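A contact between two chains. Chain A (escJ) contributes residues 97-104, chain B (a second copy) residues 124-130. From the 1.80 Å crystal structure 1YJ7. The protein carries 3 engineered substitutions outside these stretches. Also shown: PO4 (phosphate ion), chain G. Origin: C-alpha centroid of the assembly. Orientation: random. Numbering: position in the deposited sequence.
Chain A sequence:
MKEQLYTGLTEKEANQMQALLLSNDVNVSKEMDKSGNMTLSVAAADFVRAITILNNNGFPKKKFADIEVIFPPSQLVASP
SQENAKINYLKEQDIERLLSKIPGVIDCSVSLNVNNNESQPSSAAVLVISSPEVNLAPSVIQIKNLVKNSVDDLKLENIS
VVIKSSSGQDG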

# COMPACT_ATOMS: atom_id res chain seq x y z
N ARG A 97 3.80 -15.33 1.74
CA ARG A 97 3.31 -14.18 0.98
C ARG A 97 4.44 -13.19 0.75
O ARG A 97 4.58 -12.64 -0.36
N LEU A 98 5.23 -12.95 1.78
CA LEU A 98 6.37 -12.06 1.68
C LEU A 98 7.42 -12.60 0.69
O LEU A 98 7.85 -11.91 -0.22
N LEU A 99 7.85 -13.84 0.88
CA LEU A 99 8.88 -14.43 0.04
C LEU A 99 8.44 -14.53 -1.42
O LEU A 99 9.28 -14.41 -2.32
N SER A 100 7.14 -14.69 -1.65
CA SER A 100 6.61 -14.84 -2.99
C SER A 100 6.72 -13.54 -3.80
O SER A 100 6.58 -13.56 -5.01
N LYS A 101 7.00 -12.41 -3.13
CA LYS A 101 7.26 -11.14 -3.83
C LYS A 101 8.68 -10.97 -4.33
O LYS A 101 8.94 -10.03 -5.10
N ILE A 102 9.61 -11.82 -3.90
CA ILE A 102 10.99 -11.73 -4.37
C ILE A 102 11.04 -12.13 -5.86
O ILE A 102 10.55 -13.20 -6.23
N PRO A 103 11.57 -11.26 -6.72
CA PRO A 103 11.67 -11.60 -8.14
C PRO A 103 12.41 -12.90 -8.37
O PRO A 103 13.50 -13.10 -7.83
N GLY A 104 11.79 -13.78 -9.15
CA GLY A 104 12.36 -15.08 -9.43
C GLY A 104 11.74 -16.21 -8.65
O GLY A 104 11.98 -17.38 -8.99
N ALA B 124 11.46 -7.73 13.38
CA ALA B 124 10.69 -7.36 12.20
C ALA B 124 11.40 -7.74 10.93
O ALA B 124 12.61 -7.61 10.82
N ALA B 125 10.61 -8.20 9.96
CA ALA B 125 11.10 -8.51 8.63
C ALA B 125 10.36 -7.61 7.63
O ALA B 125 9.13 -7.55 7.63
N VAL B 126 11.15 -6.96 6.78
CA VAL B 126 10.66 -6.00 5.82
C VAL B 126 11.26 -6.23 4.44
O VAL B 126 12.48 -6.21 4.27
N LEU B 127 10.39 -6.46 3.47
CA LEU B 127 10.76 -6.59 2.08
C LEU B 127 10.15 -5.44 1.31
O LEU B 127 8.94 -5.23 1.36
N VAL B 128 11.00 -4.74 0.57
CA VAL B 128 10.59 -3.60 -0.24
C VAL B 128 10.97 -3.89 -1.69
O VAL B 128 12.11 -4.24 -1.98
N ILE B 129 9.99 -3.77 -2.59
CA ILE B 129 10.25 -3.90 -4.01
C ILE B 129 10.31 -2.50 -4.58
O ILE B 129 9.35 -1.73 -4.43
N SER B 130 11.41 -2.17 -5.25
CA SER B 130 11.58 -0.84 -5.81
C SER B 130 11.38 -0.83 -7.32
O SER B 130 11.55 -1.85 -7.99

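The strand of chain B meets a helical segment of chain A and the residues that follow it. The contact is made by apolar side chains against one another and against backbone carbonyls, with no hydrogen bond across, and together the two stretches bury 286 Å². The alternation of the strand decides which side chains take part. Ala125(B), Leu127(B) and Ile129(B) direct their CA-to-CB bonds toward chain A, whereas the intervening residues contribute almost nothing.

Ala124(B) lies out of reach, so the packing begins at Ala125(B). Its methyl group meets the end of Leu98(A), with CB of Ala125(B) 4.5 Å from CD1 of Leu98(A); the same CD1 comes slightly closer, 4.1 Å, to the carbonyl O of Ala125(B). Leu98(A) leaves its backbone sideways to the strand, but its t, t rotamer (chi1 -177°, chi2 153°) brings the branched end nearer. Val126(B), in the t rotamer, points away and makes no contact.

Leu127(B) is the centre of the interface, with 87 Å² covered, more than any other residue of the two stretches. It stands opposite Leu98(A), their CA atoms 7.0 Å apart, and its t, p rotamer (chi1 178°, chi2 63°) carries CD2 in among three residues of chain A. CD2 of Leu127(B) lies 3.2 Å from the carbonyl O of Leu98(A), a tight approach to an oxygen that already accepts a hydrogen bond from the backbone N of Lys101(A) at 3.1 Å. The same CD2 of Leu127(B) lies 3.9 Å from CB of Lys101(A) and 3.9 Å from CG1 of Ile102(A). Nearer the backbone, CB of Leu127(B) packs 4.0 Å from CD2 of Leu98(A), so Leu98(A) touches both this residue and Ala125(B). Ile102(A) takes part although its CA-to-CB bond points away from the strand; its chi1 is m and its chi2 t. A type I beta turn runs from Leu99(A) to Ile102(A), with the N of Ile102(A) hydrogen-bonded to the O of Leu99(A) at 3.1 Å.

Val128(B) is again out of reach. Ile129(B) adopts an m, m rotamer (chi1 -55°, chi2 -53°), and its CD1 approaches the carbonyl O of Lys101(A) at 3.6 Å and CD of Pro103(A) at 4.4 Å. The latter is a looser apolar contact. Ser130(B) lies beyond the contact, its OG hydrogen-bonded to a residue just outside the stretch.

Lys101(A) combines an apolar base with a polar end. Its CB points toward the strand, but the extended remainder of the side chain (chi1 m, then t throughout) leads away, and NZ donates a hydrogen bond to O2 of the phosphate ion at 2.7 Å. NZ is also hydrogen-bonded elsewhere in the structure, so the charged end has polar partners away from the strand. Arg97(A), which does not touch the strand, also borders this ion, probably acquired from the crystallisation liquor, with its CD 4.0 Å from phosphate O3.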

# COMPACT_ATOMS: atom_id res chain seq x y z
CB ARG A 97 2.16 -13.51 1.73
CG ARG A 97 1.49 -12.37 0.94
CD ARG A 97 0.69 -11.44 1.83
NE ARG A 97 -0.33 -12.12 2.60
CZ ARG A 97 -1.57 -12.34 2.20
NH1 ARG A 97 -2.41 -12.97 3.00
NH2 ARG A 97 -1.99 -11.94 1.00
CB LEU A 98 6.98 -11.85 3.09
CG LEU A 98 8.17 -10.90 3.25
CD1 LEU A 98 8.21 -10.31 4.68
CD2 LEU A 98 9.49 -11.59 2.91
CB LEU A 99 9.31 -15.81 0.57
CG LEU A 99 10.00 -15.81 1.93
CD1 LEU A 99 10.26 -17.24 2.39
CD2 LEU A 99 11.29 -15.01 1.94
CB SER A 100 5.16 -15.32 -2.95
OG SER A 100 5.05 -16.64 -2.39
CB LYS A 101 6.92 -9.95 -2.93
CG LYS A 101 5.49 -9.89 -2.55
CD LYS A 101 5.16 -8.64 -1.75
CE LYS A 101 3.70 -8.66 -1.33
NZ LYS A 101 3.32 -7.40 -0.59
CB ILE A 102 11.93 -12.64 -3.54
CG1 ILE A 102 12.02 -12.16 -2.09
CG2 ILE A 102 13.31 -12.68 -4.17
CD1 ILE A 102 12.67 -13.16 -1.12
CB PRO A 103 12.42 -10.41 -8.73
CG PRO A 103 11.99 -9.27 -7.84
CD PRO A 103 12.04 -9.89 -6.46
CB ALA B 124 10.41 -5.85 12.19
CB ALA B 125 10.82 -9.98 8.32
CB VAL B 126 10.98 -4.56 6.27
CG1 VAL B 126 10.34 -3.56 5.31
CG2 VAL B 126 10.49 -4.32 7.69
CB LEU B 127 10.25 -7.91 1.50
CG LEU B 127 10.53 -8.15 0.02
CD1 LEU B 127 12.00 -8.24 -0.31
CD2 LEU B 127 9.82 -9.39 -0.46
CB VAL B 128 11.31 -2.33 0.23
CG1 VAL B 128 11.00 -1.15 -0.69
CG2 VAL B 128 10.95 -2.01 1.65
CB ILE B 129 9.14 -4.69 -4.69
CG1 ILE B 129 8.94 -6.06 -4.01
CG2 ILE B 129 9.46 -4.86 -6.17
CD1 ILE B 129 10.20 -6.90 -3.86
CB SER B 130 12.97 -0.30 -5.47
OG SER B 130 13.97 -0.93 -6.26
P PO4 G . -0.04 -7.12 1.46
O1 PO4 G . -0.42 -5.66 1.33
O2 PO4 G . 0.76 -7.54 0.24
O3 PO4 G . -1.28 -7.99 1.56
O4 PO4 G . 0.80 -7.30 2.70